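Local coordinates for particle-associated glycoside hydrolase (Acinetobacter phage Fri1, PDB 6C72), which is a phage tailspike that probably hydrolyses glycosidic bonds in the capsular polysaccharide of Acinetobacter baumannii during virus entry, at residues G51-A63 and I71-Q84. Residues are numbered along the deposited sequence; the frame is centred on the assembly and turned at random.
Sequences GGATYLWDANNTA and IRVTGAATGAWLLQ
Trp57 and Trp81 meet on one face of a small sheet: Trp57 CE3 lies 3.4 Å from Trp81 CE2, over the Trp81 ring, with the six-membered ring of Trp57 and the five-membered ring of Trp81 obliquely inclined at 52°. CB of Trp57 sits over the same indole, 3.9 Å from the centroid of its six-membered ring, a CH-pi contact. With CG of Trp57 anti to the backbone N (chi1 175°), its ring extends toward the turn, where Val73 CG2 abuts the edge at CZ3 (3.4 Å). Tyr55 continues the layer, its CE2 3.6 Å from Ile71 CG1; Leu27 of helix 24-27 packs on Tyr55, Ile71 and Trp81, whose NE1 is hydrogen-bonded to Val30 O. The scaffold is an antiparallel ladder between strands 54-58 and 80-83 in the N-terminal five-stranded sheet, ahead of the parallel beta-strands of the body. Tyr55-Leu83 and Trp57-Trp81 are non-hydrogen-bonded pairs, and alternation along the strands puts these four side chains on one face; Leu56-Leu82 and Asp58-Ala80, the hydrogen-bonded pairs, point to the other. Past the strands, Gly79 N donates to Asn61 O and Thr78 OG1 to Ala59 O, both at 3.0 Å. Ala63 N donates to Asn61 OD1 (2.9 Å) from above the amide plane, an Asx turn. Folded back by chi2 (-75°) and chi3, Arg72 sends NH1 to Ala63 O at 2.8 Å, in the guanidinium plane, while Asn61 O lies over one face.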
ATOM      1  N   GLY A  51      31.041  17.345 -28.719  1.00 41.87           N
ATOM      2  CA  GLY A  51      30.491  18.686 -28.720  1.00 42.83           C
ATOM      3  C   GLY A  51      29.953  19.196 -30.039  1.00 42.65           C
ATOM      4  O   GLY A  51      29.510  20.348 -30.090  1.00 43.94           O
ATOM      5  N   GLY A  52      29.985  18.398 -31.101  1.00 42.54           N
ATOM      6  CA  GLY A  52      29.410  18.837 -32.359  1.00 43.35           C
ATOM      7  C   GLY A  52      27.944  19.197 -32.211  1.00 41.09           C
ATOM      8  O   GLY A  52      27.234  18.669 -31.354  1.00 39.18           O
ATOM      9  N   ALA A  53      27.490  20.125 -33.054  1.00 41.57           N
ATOM     10  CA  ALA A  53      26.134  20.641 -32.941  1.00 39.79           C
ATOM     11  C   ALA A  53      25.706  21.264 -34.267  1.00 41.60           C
ATOM     12  O   ALA A  53      26.469  21.310 -35.241  1.00 44.17           O
ATOM     13  CB  ALA A  53      26.029  21.639 -31.789  1.00 37.52           C
ATOM     14  N   THR A  54      24.455  21.720 -34.297  1.00 57.51           N
ATOM     15  CA  THR A  54      23.846  22.354 -35.455  1.00 59.97           C
ATOM     16  C   THR A  54      23.466  23.784 -35.101  1.00 61.57           C
ATOM     17  O   THR A  54      22.914  24.042 -34.027  1.00 61.90           O
ATOM     18  CB  THR A  54      22.617  21.574 -35.922  1.00 61.79           C
ATOM     19  OG1 THR A  54      23.031  20.271 -36.343  1.00 60.52           O
ATOM     20  CG2 THR A  54      21.937  22.270 -37.083  1.00 64.89           C
ATOM     21  N   TYR A  55      23.740  24.703 -36.021  1.00 47.43           N
ATOM     22  CA  TYR A  55      23.549  26.124 -35.787  1.00 49.13           C
ATOM     23  C   TYR A  55      22.764  26.751 -36.929  1.00 52.65           C
ATOM     24  O   TYR A  55      22.748  26.243 -38.054  1.00 52.92           O
ATOM     25  CB  TYR A  55      24.896  26.836 -35.628  1.00 46.82           C
ATOM     26  CG  TYR A  55      25.744  26.290 -34.500  1.00 43.58           C
ATOM     27  CD1 TYR A  55      26.523  25.149 -34.674  1.00 41.79           C
ATOM     28  CD2 TYR A  55      25.777  26.925 -33.260  1.00 42.68           C
ATOM     29  CE1 TYR A  55      27.298  24.644 -33.643  1.00 39.61           C
ATOM     30  CE2 TYR A  55      26.559  26.437 -32.226  1.00 40.42           C
ATOM     31  CZ  TYR A  55      27.313  25.295 -32.427  1.00 39.06           C
ATOM     32  OH  TYR A  55      28.085  24.808 -31.407  1.00 37.49           O
ATOM     33  N   LEU A  56      22.101  27.864 -36.619  1.00 48.67           N
ATOM     34  CA  LEU A  56      21.390  28.670 -37.603  1.00 51.41           C
ATOM     35  C   LEU A  56      21.975  30.078 -37.620  1.00 51.01           C
ATOM     36  O   LEU A  56      22.196  30.688 -36.568  1.00 49.44           O
ATOM     37  CB  LEU A  56      19.887  28.730 -37.301  1.00 54.32           C
ATOM     38  CG  LEU A  56      19.078  27.438 -37.442  1.00 54.92           C
ATOM     39  CD1 LEU A  56      17.587  27.708 -37.244  1.00 58.61           C
ATOM     40  CD2 LEU A  56      19.337  26.789 -38.788  1.00 54.26           C
ATOM     41  N   TRP A  57      22.209  30.597 -38.818  1.00 47.92           N
ATOM     42  CA  TRP A  57      22.877  31.883 -38.970  1.00 46.84           C
ATOM     43  C   TRP A  57      21.901  33.028 -38.729  1.00 48.28           C
ATOM     44  O   TRP A  57      20.810  33.055 -39.303  1.00 51.14           O
ATOM     45  CB  TRP A  57      23.491  31.981 -40.367  1.00 47.13           C
ATOM     46  CG  TRP A  57      24.101  33.305 -40.691  1.00 46.82           C
ATOM     47  CD1 TRP A  57      23.658  34.201 -41.620  1.00 49.68           C
ATOM     48  CD2 TRP A  57      25.267  33.886 -40.094  1.00 45.09           C
ATOM     49  NE1 TRP A  57      24.477  35.303 -41.637  1.00 49.68           N
ATOM     50  CE2 TRP A  57      25.471  35.138 -40.707  1.00 46.94           C
ATOM     51  CE3 TRP A  57      26.156  33.470 -39.099  1.00 42.61           C
ATOM     52  CZ2 TRP A  57      26.533  35.981 -40.361  1.00 46.37           C
ATOM     53  CZ3 TRP A  57      27.205  34.303 -38.755  1.00 42.20           C
ATOM     54  CH2 TRP A  57      27.387  35.547 -39.383  1.00 44.05           C
ATOM     55  N   ASP A  58      22.285  33.962 -37.863  1.00 55.72           N
ATOM     56  CA  ASP A  58      21.543  35.201 -37.652  1.00 56.44           C
ATOM     57  C   ASP A  58      22.498  36.342 -37.976  1.00 54.25           C
ATOM     58  O   ASP A  58      23.447  36.596 -37.226  1.00 51.39           O
ATOM     59  CB  ASP A  58      21.002  35.303 -36.221  1.00 55.70           C
ATOM     60  CG  ASP A  58      19.988  36.442 -36.046  1.00 56.62           C
ATOM     61  OD1 ASP A  58      19.635  37.111 -37.044  1.00 58.09           O
ATOM     62  OD2 ASP A  58      19.528  36.662 -34.904  1.00 55.58           O
ATOM     63  N   ALA A  59      22.252  37.015 -39.103  1.00 54.09           N
ATOM     64  CA  ALA A  59      23.170  38.052 -39.567  1.00 52.98           C
ATOM     65  C   ALA A  59      23.173  39.279 -38.660  1.00 51.98           C
ATOM     66  O   ALA A  59      24.205  39.951 -38.532  1.00 50.81           O
ATOM     67  CB  ALA A  59      22.810  38.456 -40.998  1.00 55.31           C
ATOM     68  N   ASN A  60      22.057  39.575 -38.004  1.00 68.88           N
ATOM     69  CA  ASN A  60      21.944  40.786 -37.208  1.00 67.84           C
ATOM     70  C   ASN A  60      22.333  40.599 -35.751  1.00 65.87           C
ATOM     71  O   ASN A  60      22.386  41.592 -35.019  1.00 65.31           O
ATOM     72  CB  ASN A  60      20.517  41.324 -37.278  1.00 69.86           C
ATOM     73  CG  ASN A  60      19.986  41.363 -38.690  1.00 72.04           C
ATOM     74  OD1 ASN A  60      20.645  41.870 -39.605  1.00 72.45           O
ATOM     75  ND2 ASN A  60      18.790  40.816 -38.883  1.00 73.89           N
ATOM     76  N   ASN A  61      22.610  39.370 -35.314  1.00 52.95           N
ATOM     77  CA  ASN A  61      22.755  39.097 -33.889  1.00 51.39           C
ATOM     78  C   ASN A  61      23.938  39.849 -33.295  1.00 49.86           C
ATOM     79  O   ASN A  61      25.064  39.767 -33.798  1.00 49.11           O
ATOM     80  CB  ASN A  61      22.933  37.603 -33.657  1.00 50.92           C
ATOM     81  CG  ASN A  61      22.816  37.226 -32.200  1.00 49.68           C
ATOM     82  OD1 ASN A  61      23.744  37.426 -31.420  1.00 48.17           O
ATOM     83  ND2 ASN A  61      21.687  36.639 -31.833  1.00 50.76           N
ATOM     84  N   THR A  62      23.679  40.557 -32.189  1.00 52.31           N
ATOM     85  CA  THR A  62      24.698  41.274 -31.431  1.00 52.17           C
ATOM     86  C   THR A  62      24.739  40.832 -29.974  1.00 51.97           C
ATOM     87  O   THR A  62      25.319  41.522 -29.134  1.00 52.94           O
ATOM     88  CB  THR A  62      24.476  42.782 -31.508  1.00 53.59           C
ATOM     89  OG1 THR A  62      23.207  43.110 -30.923  1.00 55.03           O
ATOM     90  CG2 THR A  62      24.512  43.244 -32.947  1.00 54.37           C
ATOM     91  N   ALA A  63      24.130  39.698 -29.656  1.00 51.64           N
ATOM     92  CA  ALA A  63      24.181  39.200 -28.298  1.00 51.54           C
ATOM     93  C   ALA A  63      25.608  38.796 -27.949  1.00 51.46           C
ATOM     94  O   ALA A  63      26.462  38.600 -28.818  1.00 50.91           O
ATOM     95  CB  ALA A  63      23.243  38.002 -28.124  1.00 50.78           C
ATOM     96  N   ILE A  71      27.131  31.893 -30.980  1.00 32.19           N
ATOM     97  CA  ILE A  71      28.508  31.813 -31.452  1.00 32.83           C
ATOM     98  C   ILE A  71      28.733  33.019 -32.364  1.00 34.32           C
ATOM     99  O   ILE A  71      28.310  33.031 -33.526  1.00 35.06           O
ATOM    100  CB  ILE A  71      28.794  30.487 -32.170  1.00 32.85           C
ATOM    101  CG1 ILE A  71      28.455  29.298 -31.262  1.00 31.69           C
ATOM    102  CG2 ILE A  71      30.250  30.409 -32.613  1.00 34.15           C
ATOM    103  CD1 ILE A  71      29.161  29.325 -29.904  1.00 31.30           C
ATOM    104  N   ARG A  72      29.382  34.054 -31.837  1.00 47.04           N
ATOM    105  CA  ARG A  72      29.576  35.277 -32.599  1.00 47.68           C
ATOM    106  C   ARG A  72      30.772  35.140 -33.534  1.00 47.52           C
ATOM    107  O   ARG A  72      31.824  34.615 -33.152  1.00 47.22           O
ATOM    108  CB  ARG A  72      29.777  36.463 -31.652  1.00 48.66           C
ATOM    109  CG  ARG A  72      28.534  36.842 -30.840  1.00 49.06           C
ATOM    110  CD  ARG A  72      27.509  37.556 -31.707  1.00 49.30           C
ATOM    111  NE  ARG A  72      28.112  38.688 -32.407  1.00 49.95           N
ATOM    112  CZ  ARG A  72      28.316  39.885 -31.860  1.00 51.09           C
ATOM    113  NH1 ARG A  72      27.976  40.119 -30.604  1.00 51.86           N
ATOM    114  NH2 ARG A  72      28.867  40.853 -32.573  1.00 51.78           N
ATOM    115  N   VAL A  73      30.607  35.623 -34.761  1.00 54.78           N
ATOM    116  CA  VAL A  73      31.681  35.619 -35.751  1.00 54.89           C
ATOM    117  C   VAL A  73      32.670  36.725 -35.404  1.00 55.35           C
ATOM    118  O   VAL A  73      32.295  37.895 -35.295  1.00 56.06           O
ATOM    119  CB  VAL A  73      31.125  35.776 -37.172  1.00 55.80           C
ATOM    120  CG1 VAL A  73      32.232  36.076 -38.141  1.00 56.49           C
ATOM    121  CG2 VAL A  73      30.438  34.497 -37.586  1.00 56.07           C
ATOM    122  N   THR A  74      33.930  36.339 -35.187  1.00 52.87           N
ATOM    123  CA  THR A  74      34.960  37.269 -34.739  1.00 53.72           C
ATOM    124  C   THR A  74      35.398  38.239 -35.834  1.00 54.36           C
ATOM    125  O   THR A  74      35.849  39.347 -35.525  1.00 55.37           O
ATOM    126  CB  THR A  74      36.169  36.485 -34.234  1.00 53.32           C
ATOM    127  OG1 THR A  74      36.635  35.614 -35.274  1.00 52.52           O
ATOM    128  CG2 THR A  74      35.792  35.642 -33.026  1.00 52.86           C
ATOM    129  N   GLY A  75      35.344  37.825 -37.096  1.00 47.47           N
ATOM    130  CA  GLY A  75      35.743  38.631 -38.238  1.00 49.76           C
ATOM    131  C   GLY A  75      34.678  39.527 -38.831  1.00 50.09           C
ATOM    132  O   GLY A  75      34.839  39.985 -39.966  1.00 51.97           O
ATOM    133  N   ALA A  76      33.561  39.723 -38.133  1.00 48.68           N
ATOM    134  CA  ALA A  76      32.461  40.570 -38.576  1.00 49.56           C
ATOM    135  C   ALA A  76      31.940  41.359 -37.381  1.00 49.61           C
ATOM    136  O   ALA A  76      32.061  40.920 -36.235  1.00 48.32           O
ATOM    137  CB  ALA A  76      31.328  39.750 -39.213  1.00 48.55           C
ATOM    138  N   ALA A  77      31.378  42.538 -37.645  1.00 51.82           N
ATOM    139  CA  ALA A  77      30.883  43.350 -36.539  1.00 52.74           C
ATOM    140  C   ALA A  77      29.611  42.763 -35.928  1.00 51.05           C
ATOM    141  O   ALA A  77      29.392  42.891 -34.718  1.00 50.83           O
ATOM    142  CB  ALA A  77      30.645  44.779 -37.002  1.00 56.30           C
ATOM    143  N   THR A  78      28.744  42.158 -36.747  1.00 51.88           N
ATOM    144  CA  THR A  78      27.531  41.497 -36.272  1.00 51.79           C
ATOM    145  C   THR A  78      27.409  40.125 -36.917  1.00 51.53           C
ATOM    146  O   THR A  78      28.012  39.845 -37.959  1.00 51.71           O
ATOM    147  CB  THR A  78      26.240  42.281 -36.564  1.00 53.13           C
ATOM    148  OG1 THR A  78      26.003  42.311 -37.977  1.00 54.01           O
ATOM    149  CG2 THR A  78      26.325  43.704 -36.023  1.00 54.66           C
ATOM    150  N   GLY A  79      26.560  39.291 -36.319  1.00 45.39           N
ATOM    151  CA  GLY A  79      26.342  37.959 -36.844  1.00 45.76           C
ATOM    152  C   GLY A  79      26.668  36.870 -35.846  1.00 44.37           C
ATOM    153  O   GLY A  79      27.658  36.965 -35.115  1.00 42.99           O
ATOM    154  N   ALA A  80      25.817  35.848 -35.771  1.00 41.56           N
ATOM    155  CA  ALA A  80      26.076  34.740 -34.870  1.00 40.28           C
ATOM    156  C   ALA A  80      25.455  33.470 -35.420  1.00 41.93           C
ATOM    157  O   ALA A  80      24.454  33.501 -36.140  1.00 44.69           O
ATOM    158  CB  ALA A  80      25.538  35.004 -33.458  1.00 39.59           C
ATOM    159  N   TRP A  81      26.082  32.353 -35.091  1.00 40.47           N
ATOM    160  CA  TRP A  81      25.482  31.050 -35.307  1.00 41.79           C
ATOM    161  C   TRP A  81      24.746  30.655 -34.040  1.00 41.47           C
ATOM    162  O   TRP A  81      25.333  30.639 -32.951  1.00 39.05           O
ATOM    163  CB  TRP A  81      26.540  30.008 -35.660  1.00 40.12           C
ATOM    164  CG  TRP A  81      27.244  30.304 -36.941  1.00 40.75           C
ATOM    165  CD1 TRP A  81      28.432  30.954 -37.091  1.00 39.41           C
ATOM    166  CD2 TRP A  81      26.793  29.972 -38.263  1.00 43.28           C
ATOM    167  NE1 TRP A  81      28.755  31.040 -38.424  1.00 40.86           N
ATOM    168  CE2 TRP A  81      27.764  30.448 -39.164  1.00 43.06           C
ATOM    169  CE3 TRP A  81      25.662  29.321 -38.770  1.00 45.79           C
ATOM    170  CZ2 TRP A  81      27.642  30.289 -40.546  1.00 45.06           C
ATOM    171  CZ3 TRP A  81      25.542  29.166 -40.148  1.00 47.35           C
ATOM    172  CH2 TRP A  81      26.526  29.643 -41.015  1.00 46.95           C
ATOM    173  N   LEU A  82      23.466  30.342 -34.186  1.00 38.42           N
ATOM    174  CA  LEU A  82      22.593  30.066 -33.055  1.00 38.97           C
ATOM    175  C   LEU A  82      22.390  28.564 -32.905  1.00 39.07           C
ATOM    176  O   LEU A  82      21.984  27.878 -33.853  1.00 41.44           O
ATOM    177  CB  LEU A  82      21.249  30.771 -33.217  1.00 42.80           C
ATOM    178  CG  LEU A  82      21.344  32.287 -33.372  1.00 42.21           C
ATOM    179  CD1 LEU A  82      19.963  32.904 -33.331  1.00 45.33           C
ATOM    180  CD2 LEU A  82      22.266  32.896 -32.312  1.00 38.08           C
ATOM    181  N   LEU A  83      22.679  28.068 -31.706  1.00 44.65           N
ATOM    182  CA  LEU A  83      22.575  26.649 -31.408  1.00 43.79           C
ATOM    183  C   LEU A  83      21.142  26.157 -31.574  1.00 47.43           C
ATOM    184  O   LEU A  83      20.190  26.815 -31.142  1.00 50.11           O
ATOM    185  CB  LEU A  83      23.034  26.417 -29.968  1.00 41.09           C
ATOM    186  CG  LEU A  83      23.038  24.968 -29.498  1.00 39.79           C
ATOM    187  CD1 LEU A  83      24.137  24.224 -30.261  1.00 37.82           C
ATOM    188  CD2 LEU A  83      23.195  24.870 -27.987  1.00 38.55           C
ATOM    189  N   GLN A  84      20.987  24.972 -32.177  1.00 56.56           N
ATOM    190  CA  GLN A  84      19.692  24.306 -32.302  1.00 58.89           C
ATOM    191  C   GLN A  84      19.722  23.047 -31.454  1.00 56.13           C
ATOM    192  O   GLN A  84      20.427  22.087 -31.783  1.00 53.57           O
ATOM    193  CB  GLN A  84      19.352  23.960 -33.749  1.00 60.14           C
ATOM    194  CG  GLN A  84      19.303  25.147 -34.695  1.00 62.64           C
ATOM    195  CD  GLN A  84      18.288  26.218 -34.284  1.00 65.98           C
ATOM    196  OE1 GLN A  84      18.637  27.396 -34.169  1.00 66.49           O
ATOM    197  NE2 GLN A  84      17.030  25.816 -34.084  1.00 67.98           N
TER
HETATM  198  O   HOH W   1      22.776  20.949 -31.851  1.00 32.93           O